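Local coordinates for phage-related protein (Bordetella bronchiseptica RB50, PDB 3BJQ), which probably serves as a major capsid protein of phage origin, building the virion shell, at residues 19-23 against 271-275; 80-86 against 291-296; 196-200 against 212-217. Residues are numbered along the deposited sequence.

Interaction 1 of 3, residues 19-23 against 271-275; sequences THARG and GHPLV
The last turn of helix 15-22 packs on a cis-proline that leads into strand 274-281. T19 and H20 keep helical angles and make no contact with 271-275; H20 turns instead to N113 and A109 of helix 105-131. A21 (phi/psi -59/-37) aims its CB at the proline: A21 CB is 3.7 Å from P273 CG and 4.1 Å from V275 CG2, while A21 O lies 3.6 Å from P273 CG. R22 marks the closest CA pair, with its CA 6.1 Å from that of P273. From chi1 m, chi2 and chi3 t and chi4 near 90°, its side chain runs past the proline ring, R22 CG lying 4.2 Å from P273 CD. R22 NH2 reaches G271 O at 3.0 Å, a weak hydrogen bond with an N-H...O angle of 130°, and lies 4.0 Å from L274 CD2. P273 O sits over one guanidinium face, 4.1 Å from R22 CZ. G23, at -90/0, leaves the helix; its N makes weak bonds to T19 O (3.3 Å) and H20 O (3.1 Å). Opposite, G271 takes 95/-19, angles that call for glycine, and the peptide before P273 (C-gamma endo) is cis. V275 hydrogen-bonds to S18 and D14, so the strand is stitched to the N-terminal region of the chain. The helix end thus meets the strand entrance on the flank of the long helix 105-131, which A21 and V275 both touch. A21 and the R22 methylenes close on the proline ring; as the one hydrogen bond across is weak and bent, apolar contact outweighs polar pairing.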
loop_
_atom_site.group_PDB
_atom_site.type_symbol
_atom_site.label_atom_id
_atom_site.label_comp_id
_atom_site.label_asym_id
_atom_site.label_seq_id
_atom_site.Cartn_x
_atom_site.Cartn_y
_atom_site.Cartn_z
ATOM N N THR E 19 7.744 -16.993 14.391
ATOM C CA THR E 19 6.609 -17.248 13.517
ATOM C C THR E 19 6.818 -18.568 12.783
ATOM O O THR E 19 5.911 -19.399 12.697
ATOM C CB THR E 19 6.400 -16.085 12.559
ATOM O OG1 THR E 19 6.076 -14.931 13.343
ATOM C CG2 THR E 19 5.281 -16.371 11.533
ATOM N N HIS E 20 8.017 -18.792 12.273
ATOM C CA HIS E 20 8.308 -20.085 11.642
ATOM C C HIS E 20 8.086 -21.280 12.597
ATOM O O HIS E 20 7.464 -22.261 12.201
ATOM C CB HIS E 20 9.719 -20.101 11.070
ATOM C CG HIS E 20 10.147 -21.444 10.574
ATOM N ND1 HIS E 20 9.901 -21.871 9.287
ATOM C CD2 HIS E 20 10.778 -22.470 11.200
ATOM C CE1 HIS E 20 10.380 -23.096 9.137
ATOM N NE2 HIS E 20 10.914 -23.484 10.283
ATOM N N ALA E 21 8.576 -21.191 13.839
ATOM C CA ALA E 21 8.396 -22.250 14.841
ATOM C C ALA E 21 6.923 -22.531 15.124
ATOM O O ALA E 21 6.566 -23.681 15.374
ATOM C CB ALA E 21 9.106 -21.917 16.181
ATOM N N ARG E 22 6.091 -21.486 15.129
ATOM C CA ARG E 22 4.648 -21.649 15.388
ATOM C C ARG E 22 3.903 -22.370 14.281
ATOM O O ARG E 22 2.852 -22.922 14.526
ATOM C CB ARG E 22 3.963 -20.306 15.605
ATOM C CG ARG E 22 4.432 -19.585 16.808
ATOM C CD ARG E 22 3.570 -18.394 17.052
ATOM N NE ARG E 22 4.005 -17.682 18.248
ATOM C CZ ARG E 22 4.900 -16.702 18.261
ATOM N NH1 ARG E 22 5.469 -16.296 17.130
ATOM N NH2 ARG E 22 5.222 -16.116 19.413
ATOM N N GLY E 23 4.452 -22.342 13.078
ATOM C CA GLY E 23 3.893 -23.068 11.939
ATOM C C GLY E 23 4.414 -24.482 11.758
ATOM O O GLY E 23 3.984 -25.174 10.828
ATOM N N GLY E 271 2.727 -17.673 24.076
ATOM C CA GLY E 271 3.755 -17.182 23.166
ATOM C C GLY E 271 4.716 -18.243 22.679
ATOM O O GLY E 271 5.365 -18.054 21.652
ATOM N N HIS E 272 4.804 -19.368 23.381
ATOM C CA HIS E 272 5.695 -20.445 22.963
ATOM C C HIS E 272 5.081 -21.181 21.765
ATOM O O HIS E 272 3.875 -21.317 21.681
ATOM C CB HIS E 272 5.990 -21.379 24.128
ATOM C CG HIS E 272 6.844 -20.756 25.184
ATOM N ND1 HIS E 272 7.706 -21.480 25.975
ATOM C CD2 HIS E 272 7.022 -19.461 25.529
ATOM C CE1 HIS E 272 8.334 -20.669 26.800
ATOM N NE2 HIS E 272 7.938 -19.436 26.548
ATOM N N PRO E 273 5.908 -21.676 20.836
ATOM C CA PRO E 273 7.357 -21.638 20.807
ATOM C C PRO E 273 7.961 -20.287 20.470
ATOM O O PRO E 273 7.425 -19.585 19.618
ATOM C CB PRO E 273 7.698 -22.628 19.688
ATOM C CG PRO E 273 6.545 -22.569 18.803
ATOM C CD PRO E 273 5.369 -22.426 19.695
ATOM N N LEU E 274 9.072 -19.973 21.138
ATOM C CA LEU E 274 9.850 -18.755 20.901
ATOM C C LEU E 274 11.262 -19.133 20.465
ATOM O O LEU E 274 11.805 -20.086 20.965
ATOM C CB LEU E 274 9.997 -17.924 22.186
ATOM C CG LEU E 274 8.797 -17.366 22.956
ATOM C CD1 LEU E 274 9.249 -16.944 24.367
ATOM C CD2 LEU E 274 8.098 -16.204 22.212
ATOM N N VAL E 275 11.825 -18.382 19.526
ATOM C CA VAL E 275 13.221 -18.520 19.122
ATOM C C VAL E 275 13.903 -17.191 19.442
ATOM O O VAL E 275 13.378 -16.117 19.103
ATOM C CB VAL E 275 13.363 -18.787 17.632
ATOM C CG1 VAL E 275 14.814 -18.977 17.279
ATOM C CG2 VAL E 275 12.535 -20.030 17.238
#

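Interaction 2 of 3, residues 80-86 against 291-296; sequences YSIVPSA and VSDDNT
I82 lays its side chain (chi1 m, chi2 t) over the backbone of D294 and N295: I82 CG2 is 3.6 Å from D294 C and 3.5 Å from N295 N, and I82 CG1 lies 3.8 Å from T296 CG2. The two segments run antiparallel, 166° apart end to end, with CA pairs I82-T296 (5.5 Å), P84-D294 (5.7 Å) and A86-S292 (4.5 Å). Between I82 and A86 the first chain is loop, and two waters fill the gap: water 1 links V83 N (2.7 Å) to N295 O (2.9 Å), and water 2 links V83 O (2.7 Å) to N295 N (3.2 Å). D294 (chi1 m) sends OD1 to S85 N at 2.9 Å and 169°, while its OD2 takes Y43 OH. S85 OG folds back to V83 O at 2.8 Å. Beyond, A86 CA approaches V291 O at 3.3 Å in a CA-H...O contact. Y80 CD1 touches T296 CG2 at 4.2 Å, its hydroxyl bonded to Q42 O. This is a hydrated break between strands 75-81 and 87-92 alongside strand 286-299, consistent with the base of an HK97-type E-loop. Water and a carboxylate therefore do the bridging that direct backbone pairing would otherwise do.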
loop_
_atom_site.group_PDB
_atom_site.type_symbol
_atom_site.label_atom_id
_atom_site.label_comp_id
_atom_site.label_asym_id
_atom_site.label_seq_id
_atom_site.Cartn_x
_atom_site.Cartn_y
_atom_site.Cartn_z
ATOM N N TYR E 80 0.080 -29.274 38.400
ATOM C CA TYR E 80 0.844 -29.474 37.183
ATOM C C TYR E 80 2.136 -28.706 37.325
ATOM O O TYR E 80 2.212 -27.733 38.073
ATOM C CB TYR E 80 0.087 -28.989 35.942
ATOM C CG TYR E 80 0.071 -27.479 35.724
ATOM C CD1 TYR E 80 1.151 -26.823 35.139
ATOM C CD2 TYR E 80 -1.049 -26.733 36.047
ATOM C CE1 TYR E 80 1.114 -25.459 34.903
ATOM C CE2 TYR E 80 -1.091 -25.376 35.839
ATOM C CZ TYR E 80 -0.015 -24.747 35.265
ATOM O OH TYR E 80 -0.075 -23.403 35.070
ATOM N N SER E 81 3.140 -29.119 36.560
ATOM C CA SER E 81 4.402 -28.433 36.571
ATOM C C SER E 81 5.024 -28.478 35.180
ATOM O O SER E 81 5.272 -29.554 34.615
ATOM C CB SER E 81 5.344 -29.025 37.621
ATOM O OG SER E 81 6.569 -28.299 37.653
ATOM N N ILE E 82 5.247 -27.294 34.623
ATOM C CA ILE E 82 5.873 -27.185 33.325
ATOM C C ILE E 82 7.351 -27.017 33.643
ATOM O O ILE E 82 7.737 -26.075 34.343
ATOM C CB ILE E 82 5.323 -25.987 32.534
ATOM C CG1 ILE E 82 3.860 -26.238 32.164
ATOM C CG2 ILE E 82 6.180 -25.713 31.287
ATOM C CD1 ILE E 82 3.116 -25.020 31.672
ATOM N N VAL E 83 8.170 -27.949 33.169
ATOM C CA VAL E 83 9.617 -27.879 33.399
ATOM C C VAL E 83 10.246 -27.054 32.275
ATOM O O VAL E 83 10.042 -27.358 31.090
ATOM C CB VAL E 83 10.274 -29.293 33.508
ATOM C CG1 VAL E 83 11.806 -29.207 33.506
ATOM C CG2 VAL E 83 9.808 -29.995 34.783
ATOM N N PRO E 84 10.970 -25.978 32.639
ATOM C CA PRO E 84 11.674 -25.210 31.634
ATOM C C PRO E 84 12.672 -26.113 30.926
ATOM O O PRO E 84 13.563 -26.661 31.565
ATOM C CB PRO E 84 12.403 -24.138 32.453
ATOM C CG PRO E 84 11.673 -24.034 33.688
ATOM C CD PRO E 84 11.176 -25.408 33.981
ATOM N N SER E 85 12.515 -26.284 29.625
ATOM C CA SER E 85 13.324 -27.258 28.901
ATOM C C SER E 85 13.788 -26.690 27.564
ATOM O O SER E 85 13.642 -27.336 26.510
ATOM C CB SER E 85 12.518 -28.547 28.681
ATOM O OG SER E 85 11.942 -29.033 29.891
ATOM N N ALA E 86 14.323 -25.472 27.607
ATOM C CA ALA E 86 14.817 -24.813 26.409
ATOM C C ALA E 86 16.045 -25.548 25.871
ATOM O O ALA E 86 16.915 -25.976 26.628
ATOM C CB ALA E 86 15.146 -23.340 26.700
ATOM N N VAL E 291 15.825 -21.946 21.835
ATOM C CA VAL E 291 14.448 -22.290 21.444
ATOM C C VAL E 291 13.695 -22.778 22.702
ATOM O O VAL E 291 14.152 -23.670 23.421
ATOM C CB VAL E 291 14.422 -23.385 20.387
ATOM C CG1 VAL E 291 12.966 -23.669 19.961
ATOM C CG2 VAL E 291 15.281 -22.976 19.205
ATOM N N SER E 292 12.552 -22.165 22.958
ATOM C CA SER E 292 11.752 -22.457 24.124
ATOM C C SER E 292 10.353 -22.862 23.703
ATOM O O SER E 292 9.730 -22.165 22.941
ATOM C CB SER E 292 11.699 -21.204 25.002
ATOM O OG SER E 292 12.918 -21.044 25.728
ATOM N N ASP E 293 9.873 -23.999 24.207
ATOM C CA ASP E 293 8.487 -24.427 23.987
ATOM C C ASP E 293 8.023 -25.209 25.214
ATOM O O ASP E 293 7.830 -26.427 25.163
ATOM C CB ASP E 293 8.357 -25.266 22.716
ATOM C CG ASP E 293 6.929 -25.347 22.248
ATOM O OD1 ASP E 293 6.070 -24.905 23.050
ATOM O OD2 ASP E 293 6.659 -25.832 21.112
ATOM N N ASP E 294 7.848 -24.478 26.314
ATOM C CA ASP E 294 7.607 -25.043 27.628
ATOM C C ASP E 294 6.136 -25.409 27.749
ATOM O O ASP E 294 5.259 -24.559 27.613
ATOM C CB ASP E 294 7.993 -24.042 28.731
ATOM C CG ASP E 294 9.508 -23.804 28.826
ATOM O OD1 ASP E 294 10.294 -24.716 28.483
ATOM O OD2 ASP E 294 9.902 -22.713 29.291
ATOM N N ASN E 295 5.881 -26.682 27.984
ATOM C CA ASN E 295 4.531 -27.212 27.963
ATOM C C ASN E 295 4.428 -28.475 28.801
ATOM O O ASN E 295 5.435 -29.079 29.166
ATOM C CB ASN E 295 4.114 -27.525 26.520
ATOM C CG ASN E 295 4.795 -28.784 25.961
ATOM O OD1 ASN E 295 4.220 -29.881 26.005
ATOM N ND2 ASN E 295 6.021 -28.629 25.433
ATOM N N THR E 296 3.201 -28.848 29.128
ATOM C CA THR E 296 2.931 -30.138 29.744
ATOM C C THR E 296 1.510 -30.564 29.387
ATOM O O THR E 296 0.596 -29.771 29.540
ATOM C CB THR E 296 3.135 -30.099 31.296
ATOM O OG1 THR E 296 3.365 -31.431 31.772
ATOM C CG2 THR E 296 1.946 -29.490 32.030
HETATM O O HOH W 1 7.373 -29.743 31.282
HETATM O O HOH W 2 8.559 -28.062 29.007
#

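Interaction 3 of 3, residues 196-200 against 212-217; sequences LIERV and MLKALW
Two short helices, 194-199 and 210-217, pack as a helix-loop-helix unit within the region matched to phage major capsid protein E. Helical hydrogen bonds set the backbone, V200 N to L196 O (3.2 Å), L216 N to M212 O (2.9 Å) and W217 N to L213 O (2.9 Å); V200, at -105/10, leaves helical angles. Nearest CA pairs are L196-L213 (8.9 Å), R199-L216 (9.0 Å) and V200-M212 (8.5 Å). Apolar contacts dominate. L196 (m, t) places CD1 4.1 Å from L213 CD2 and 4.3 Å from W217 CZ2, and CD2 4.1 Å from L216 CD2. V200 CG1 meets L216 CD1 at 4.4 Å, and V200 CG2 meets selenomethionine M212 SE at 4.5 Å. I208 of the connecting loop packs on L196, V200 and L213. Among polar groups, W217 NE1 bonds T159 OG1, and R199 NH1 bonds E206 O of a neighbouring subunit, which also packs on M212 and L216. L216 CD1 lies over one face of the R199 guanidinium, 3.8 Å from R199 CZ.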
loop_
_atom_site.group_PDB
_atom_site.type_symbol
_atom_site.label_atom_id
_atom_site.label_comp_id
_atom_site.label_asym_id
_atom_site.label_seq_id
_atom_site.Cartn_x
_atom_site.Cartn_y
_atom_site.Cartn_z
ATOM N N LEU E 196 -15.538 -57.413 10.687
ATOM C CA LEU E 196 -15.544 -56.140 9.945
ATOM C C LEU E 196 -15.600 -56.371 8.424
ATOM O O LEU E 196 -16.367 -55.713 7.712
ATOM C CB LEU E 196 -14.335 -55.288 10.334
ATOM C CG LEU E 196 -14.222 -54.921 11.838
ATOM C CD1 LEU E 196 -13.033 -53.988 12.121
ATOM C CD2 LEU E 196 -15.438 -54.257 12.288
ATOM N N ILE E 197 -14.834 -57.352 7.950
ATOM C CA ILE E 197 -14.824 -57.716 6.538
ATOM C C ILE E 197 -16.230 -58.148 6.103
ATOM O O ILE E 197 -16.721 -57.748 5.046
ATOM C CB ILE E 197 -13.776 -58.802 6.270
ATOM C CG1 ILE E 197 -12.360 -58.248 6.482
ATOM C CG2 ILE E 197 -13.892 -59.365 4.855
ATOM C CD1 ILE E 197 -11.886 -57.269 5.416
ATOM N N GLU E 198 -16.900 -58.940 6.923
ATOM C CA GLU E 198 -18.240 -59.438 6.561
ATOM C C GLU E 198 -19.239 -58.279 6.537
ATOM O O GLU E 198 -20.133 -58.225 5.688
ATOM C CB GLU E 198 -18.667 -60.591 7.507
ATOM C CG GLU E 198 -20.119 -60.649 7.919
ATOM C CD GLU E 198 -21.069 -60.972 6.796
ATOM O OE1 GLU E 198 -20.595 -61.488 5.758
ATOM O OE2 GLU E 198 -22.296 -60.722 6.963
ATOM N N ARG E 199 -19.078 -57.362 7.483
ATOM C CA ARG E 199 -19.932 -56.194 7.590
ATOM C C ARG E 199 -19.869 -55.292 6.328
ATOM O O ARG E 199 -20.870 -54.663 5.977
ATOM C CB ARG E 199 -19.548 -55.410 8.854
ATOM C CG ARG E 199 -20.280 -54.111 9.083
ATOM C CD ARG E 199 -21.772 -54.260 9.390
ATOM N NE ARG E 199 -22.368 -52.922 9.521
ATOM C CZ ARG E 199 -22.676 -52.109 8.494
ATOM N NH1 ARG E 199 -22.507 -52.484 7.234
ATOM N NH2 ARG E 199 -23.172 -50.896 8.732
ATOM N N VAL E 200 -18.719 -55.252 5.652
ATOM C CA VAL E 200 -18.555 -54.421 4.455
ATOM C C VAL E 200 -18.564 -55.212 3.128
ATOM O O VAL E 200 -18.297 -54.637 2.057
ATOM C CB VAL E 200 -17.281 -53.528 4.541
ATOM C CG1 VAL E 200 -17.298 -52.687 5.826
ATOM C CG2 VAL E 200 -16.001 -54.349 4.456
HETATM N N MSE E 212 -13.553 -46.138 6.368
HETATM C CA MSE E 212 -14.618 -47.139 6.582
HETATM C C MSE E 212 -14.964 -47.238 8.057
HETATM O O MSE E 212 -16.138 -47.296 8.399
HETATM C CB MSE E 212 -14.255 -48.544 6.093
HETATM C CG MSE E 212 -14.134 -48.693 4.581
HETATM SE SE MSE E 212 -13.689 -50.527 4.084
HETATM C CE MSE E 212 -12.589 -50.080 2.642
ATOM N N LEU E 213 -13.938 -47.263 8.912
ATOM C CA LEU E 213 -14.139 -47.342 10.352
ATOM C C LEU E 213 -14.838 -46.105 10.912
ATOM O O LEU E 213 -15.622 -46.220 11.844
ATOM C CB LEU E 213 -12.820 -47.558 11.098
ATOM C CG LEU E 213 -12.168 -48.934 10.919
ATOM C CD1 LEU E 213 -10.913 -49.008 11.744
ATOM C CD2 LEU E 213 -13.149 -50.020 11.302
ATOM N N LYS E 214 -14.540 -44.933 10.364
ATOM C CA LYS E 214 -15.232 -43.686 10.771
ATOM C C LYS E 214 -16.721 -43.788 10.515
ATOM O O LYS E 214 -17.536 -43.414 11.346
ATOM C CB LYS E 214 -14.720 -42.478 9.979
ATOM C CG LYS E 214 -13.403 -41.942 10.463
ATOM C CD LYS E 214 -12.785 -40.992 9.447
ATOM C CE LYS E 214 -13.740 -39.891 9.026
ATOM N NZ LYS E 214 -12.960 -38.864 8.263
ATOM N N ALA E 215 -17.075 -44.236 9.316
ATOM C CA ALA E 215 -18.488 -44.379 8.948
ATOM C C ALA E 215 -19.181 -45.505 9.721
ATOM O O ALA E 215 -20.336 -45.378 10.143
ATOM C CB ALA E 215 -18.637 -44.629 7.467
ATOM N N LEU E 216 -18.483 -46.618 9.888
ATOM C CA LEU E 216 -19.027 -47.754 10.624
ATOM C C LEU E 216 -19.259 -47.433 12.111
ATOM O O LEU E 216 -20.312 -47.756 12.675
ATOM C CB LEU E 216 -18.077 -48.947 10.528
ATOM C CG LEU E 216 -18.683 -50.305 10.241
ATOM C CD1 LEU E 216 -19.341 -50.281 8.841
ATOM C CD2 LEU E 216 -17.585 -51.378 10.313
ATOM N N TRP E 217 -18.277 -46.796 12.738
ATOM C CA TRP E 217 -18.315 -46.520 14.170
ATOM C C TRP E 217 -18.830 -45.117 14.532
ATOM O O TRP E 217 -19.009 -44.795 15.703
ATOM C CB TRP E 217 -16.933 -46.772 14.765
ATOM C CG TRP E 217 -16.483 -48.220 14.709
ATOM C CD1 TRP E 217 -17.268 -49.333 14.550
ATOM C CD2 TRP E 217 -15.148 -48.704 14.904
ATOM N NE1 TRP E 217 -16.497 -50.467 14.591
ATOM C CE2 TRP E 217 -15.197 -50.112 14.822
ATOM C CE3 TRP E 217 -13.914 -48.083 15.124
ATOM C CZ2 TRP E 217 -14.064 -50.904 14.952
ATOM C CZ3 TRP E 217 -12.780 -48.883 15.258
ATOM C CH2 TRP E 217 -12.869 -50.271 15.169
#

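How the interactions relate
Interactions 1 and 2 sit side by side, their centres 14 Å apart, on consecutive strands 274-281 and 286-299 of one mixed sheet. They touch directly: L274 N lies 2.9 Å from S292 O and H272 ND1 3.0 Å from D294 N, both probable hydrogen bonds. Along the chain their segments interleave (19-23, 80-86, 271-275, 291-296), so two early segments are each joined to the late part of the same sheet. Interaction 3 falls between 80-86 and 271-275 in sequence, across the chain's centre, about 40 and 41 Å from the others between centres. The first two lie by helix 105-131, interaction 3 near the six-stranded sheet, consistent with the P- and A-domains of an HK97-like capsid protein.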